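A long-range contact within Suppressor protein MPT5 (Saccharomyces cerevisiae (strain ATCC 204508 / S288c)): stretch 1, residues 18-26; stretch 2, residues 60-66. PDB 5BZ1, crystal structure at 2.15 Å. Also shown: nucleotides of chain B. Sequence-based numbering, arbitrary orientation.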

# COMPACT_ATOMS: atom_id res chain seq x y z
N LEU A 18 0.37 36.99 18.72
CA LEU A 18 0.79 35.90 19.60
C LEU A 18 0.84 34.57 18.85
O LEU A 18 1.70 33.74 19.10
CB LEU A 18 -0.16 35.79 20.80
CG LEU A 18 -0.27 36.99 21.75
CD1 LEU A 18 -1.33 36.75 22.81
CD2 LEU A 18 1.07 37.25 22.41
N ALA A 19 -0.09 34.40 17.91
CA ALA A 19 -0.23 33.15 17.17
C ALA A 19 1.02 32.75 16.38
O ALA A 19 1.40 31.58 16.35
CB ALA A 19 -1.43 33.22 16.24
N THR A 20 1.66 33.73 15.75
CA THR A 20 2.84 33.49 14.92
C THR A 20 4.15 33.68 15.69
O THR A 20 5.23 33.66 15.10
CB THR A 20 2.86 34.41 13.69
OG1 THR A 20 2.89 35.78 14.10
CG2 THR A 20 1.63 34.16 12.83
N ASP A 21 4.04 33.86 17.00
CA ASP A 21 5.20 33.97 17.87
C ASP A 21 5.32 32.67 18.66
O ASP A 21 4.31 32.13 19.10
CB ASP A 21 5.04 35.15 18.82
CG ASP A 21 6.24 35.36 19.72
OD1 ASP A 21 6.20 34.92 20.89
OD2 ASP A 21 7.23 35.96 19.25
N GLN A 22 6.54 32.16 18.84
CA GLN A 22 6.72 30.86 19.50
C GLN A 22 6.16 30.85 20.92
O GLN A 22 5.40 29.96 21.29
CB GLN A 22 8.19 30.44 19.54
CG GLN A 22 8.38 29.07 20.19
CD GLN A 22 9.83 28.73 20.50
OE1 GLN A 22 10.11 27.73 21.15
NE2 GLN A 22 10.74 29.57 20.04
N PHE A 23 6.55 31.85 21.71
CA PHE A 23 6.14 31.88 23.10
C PHE A 23 4.72 32.43 23.28
O PHE A 23 4.03 32.08 24.24
CB PHE A 23 7.17 32.63 23.94
CG PHE A 23 8.52 31.96 23.96
CD1 PHE A 23 8.82 31.01 24.92
CD2 PHE A 23 9.46 32.26 22.99
CE1 PHE A 23 10.05 30.38 24.93
CE2 PHE A 23 10.70 31.63 22.99
CZ PHE A 23 10.99 30.69 23.97
N GLY A 24 4.29 33.27 22.35
CA GLY A 24 2.90 33.70 22.33
C GLY A 24 2.00 32.51 22.07
O GLY A 24 0.95 32.35 22.69
N CYS A 25 2.44 31.66 21.14
CA CYS A 25 1.68 30.48 20.76
C CYS A 25 1.61 29.44 21.89
O CYS A 25 0.54 28.87 22.15
CB CYS A 25 2.28 29.85 19.51
SG CYS A 25 1.27 28.54 18.82
N ARG A 26 2.74 29.20 22.54
CA ARG A 26 2.78 28.31 23.70
C ARG A 26 1.89 28.82 24.82
O ARG A 26 1.26 28.04 25.54
CB ARG A 26 4.21 28.13 24.21
CG ARG A 26 5.14 27.42 23.23
CD ARG A 26 6.52 27.21 23.84
NE ARG A 26 7.36 26.37 22.99
CZ ARG A 26 7.31 25.04 22.97
NH1 ARG A 26 6.46 24.40 23.75
NH2 ARG A 26 8.12 24.36 22.17
N PRO A 60 5.17 28.21 11.03
CA PRO A 60 6.05 27.38 11.86
C PRO A 60 5.57 27.25 13.30
O PRO A 60 5.81 26.21 13.92
CB PRO A 60 7.37 28.16 11.83
CG PRO A 60 7.36 28.87 10.52
CD PRO A 60 5.92 29.24 10.28
N PHE A 61 4.90 28.28 13.82
CA PHE A 61 4.39 28.25 15.18
C PHE A 61 2.86 28.23 15.19
O PHE A 61 2.25 27.59 16.05
CB PHE A 61 4.95 29.42 15.99
CG PHE A 61 6.45 29.46 16.02
CD1 PHE A 61 7.17 28.47 16.67
CD2 PHE A 61 7.15 30.49 15.39
CE1 PHE A 61 8.56 28.50 16.70
CE2 PHE A 61 8.53 30.52 15.41
CZ PHE A 61 9.24 29.52 16.07
N GLY A 62 2.25 28.93 14.23
CA GLY A 62 0.80 28.94 14.10
C GLY A 62 0.18 27.56 13.92
O GLY A 62 -0.94 27.31 14.38
N ASN A 63 0.90 26.65 13.27
CA ASN A 63 0.39 25.31 13.03
C ASN A 63 0.16 24.54 14.34
O ASN A 63 -0.74 23.71 14.43
CB ASN A 63 1.30 24.52 12.07
CG ASN A 63 2.47 23.85 12.78
OD1 ASN A 63 2.35 22.73 13.29
ND2 ASN A 63 3.62 24.52 12.78
N TYR A 64 0.98 24.83 15.34
CA TYR A 64 0.81 24.23 16.66
C TYR A 64 -0.47 24.73 17.34
O TYR A 64 -1.17 23.96 18.01
CB TYR A 64 2.03 24.51 17.55
CG TYR A 64 3.26 23.71 17.18
CD1 TYR A 64 3.36 22.36 17.50
CD2 TYR A 64 4.33 24.31 16.54
CE1 TYR A 64 4.49 21.63 17.17
CE2 TYR A 64 5.47 23.58 16.20
CZ TYR A 64 5.54 22.25 16.52
OH TYR A 64 6.66 21.52 16.19
N LEU A 65 -0.78 26.01 17.17
CA LEU A 65 -2.00 26.58 17.74
C LEU A 65 -3.24 25.99 17.07
O LEU A 65 -4.19 25.58 17.75
CB LEU A 65 -2.02 28.10 17.63
CG LEU A 65 -3.28 28.74 18.22
CD1 LEU A 65 -3.41 28.39 19.69
CD2 LEU A 65 -3.30 30.25 18.04
N VAL A 66 -3.23 25.94 15.74
CA VAL A 66 -4.35 25.38 14.98
C VAL A 66 -4.65 23.94 15.42
O VAL A 66 -5.81 23.58 15.64
CB VAL A 66 -4.09 25.43 13.46
CG1 VAL A 66 -5.16 24.68 12.71
CG2 VAL A 66 -4.01 26.88 12.98
P A B 10 11.35 21.19 16.21
OP1 A B 10 12.81 21.42 16.35
OP2 A B 10 10.72 20.03 16.88
O5' A B 10 10.62 22.52 16.70
C5' A B 10 10.70 23.72 15.94
C4' A B 10 10.39 24.94 16.77
O4' A B 10 9.00 24.90 17.20
C3' A B 10 11.22 25.08 18.05
O3' A B 10 11.48 26.47 18.28
C2' A B 10 10.28 24.55 19.12
O2' A B 10 10.54 25.03 20.43
C1' A B 10 8.93 25.03 18.60
N9 A B 10 7.78 24.28 19.10
C8 A B 10 7.66 22.93 19.34
N7 A B 10 6.49 22.58 19.79
C5 A B 10 5.77 23.77 19.87
C6 A B 10 4.46 24.08 20.28
N6 A B 10 3.58 23.17 20.71
N1 A B 10 4.07 25.37 20.22
C2 A B 10 4.95 26.29 19.79
N3 A B 10 6.20 26.12 19.38
C4 A B 10 6.56 24.83 19.44
P U B 9 8.96 16.23 14.67
OP1 U B 9 7.83 16.13 15.65
OP2 U B 9 8.85 15.56 13.36
O5' U B 9 9.24 17.78 14.42
C5' U B 9 10.18 18.22 13.45
C4' U B 9 9.90 19.64 13.05
O4' U B 9 8.62 19.69 12.36
C3' U B 9 9.74 20.62 14.21
O3' U B 9 10.99 21.12 14.65
C2' U B 9 8.81 21.69 13.64
O2' U B 9 9.53 22.65 12.88
C1' U B 9 7.93 20.87 12.70
N1 U B 9 6.62 20.49 13.29
C2 U B 9 5.60 21.43 13.27
O2 U B 9 5.74 22.55 12.81
N3 U B 9 4.41 21.02 13.82
C4 U B 9 4.14 19.78 14.37
O4 U B 9 3.02 19.56 14.83
C5 U B 9 5.25 18.86 14.34
C6 U B 9 6.42 19.23 13.81

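Packing, with no clear hydrogen bond across it, joins the two stretches; together they bury 362 Å², and Phe61, Cys25 and Leu65 cover the most. Phe61 points its CA-to-CB bond toward stretch 1 and, with chi1 at -57° (m), sets one face of its ring against Gln22 CB. Gln22 CB sits 3.6 Å from the centroid of the Phe61 ring, 19° off the normal, which identifies a CH-pi contact over the face. The extended Gln22 chain (chi1 and chi2 both t) suits this place: its aliphatic base covers the ring while Gln22 OE1 reaches A10 of chain B, accepting a hydrogen bond from O2' at 2.8 Å.

Cys25, buried and also directed toward stretch 2, brings its small, polarizable sulfur against both a backbone oxygen and a side chain: Cys25 SG lies 3.1 Å from Phe61 O and 3.5 Å from Leu65 CB. Leu65 (chi1 t, chi2 p) extends the apolar patch, its CD2 lying 3.9 Å from Ala19 CB.

At Gly62 the backbones come close, the CA atoms of Thr20 and Gly62 being 5.1 Å apart. Gly62 CA makes a CH...O contact with Ala19 O at 3.5 Å (125° at H); Gly62 N is equally near Ala19 O at 3.5 Å, but its poor angle rules out a hydrogen bond.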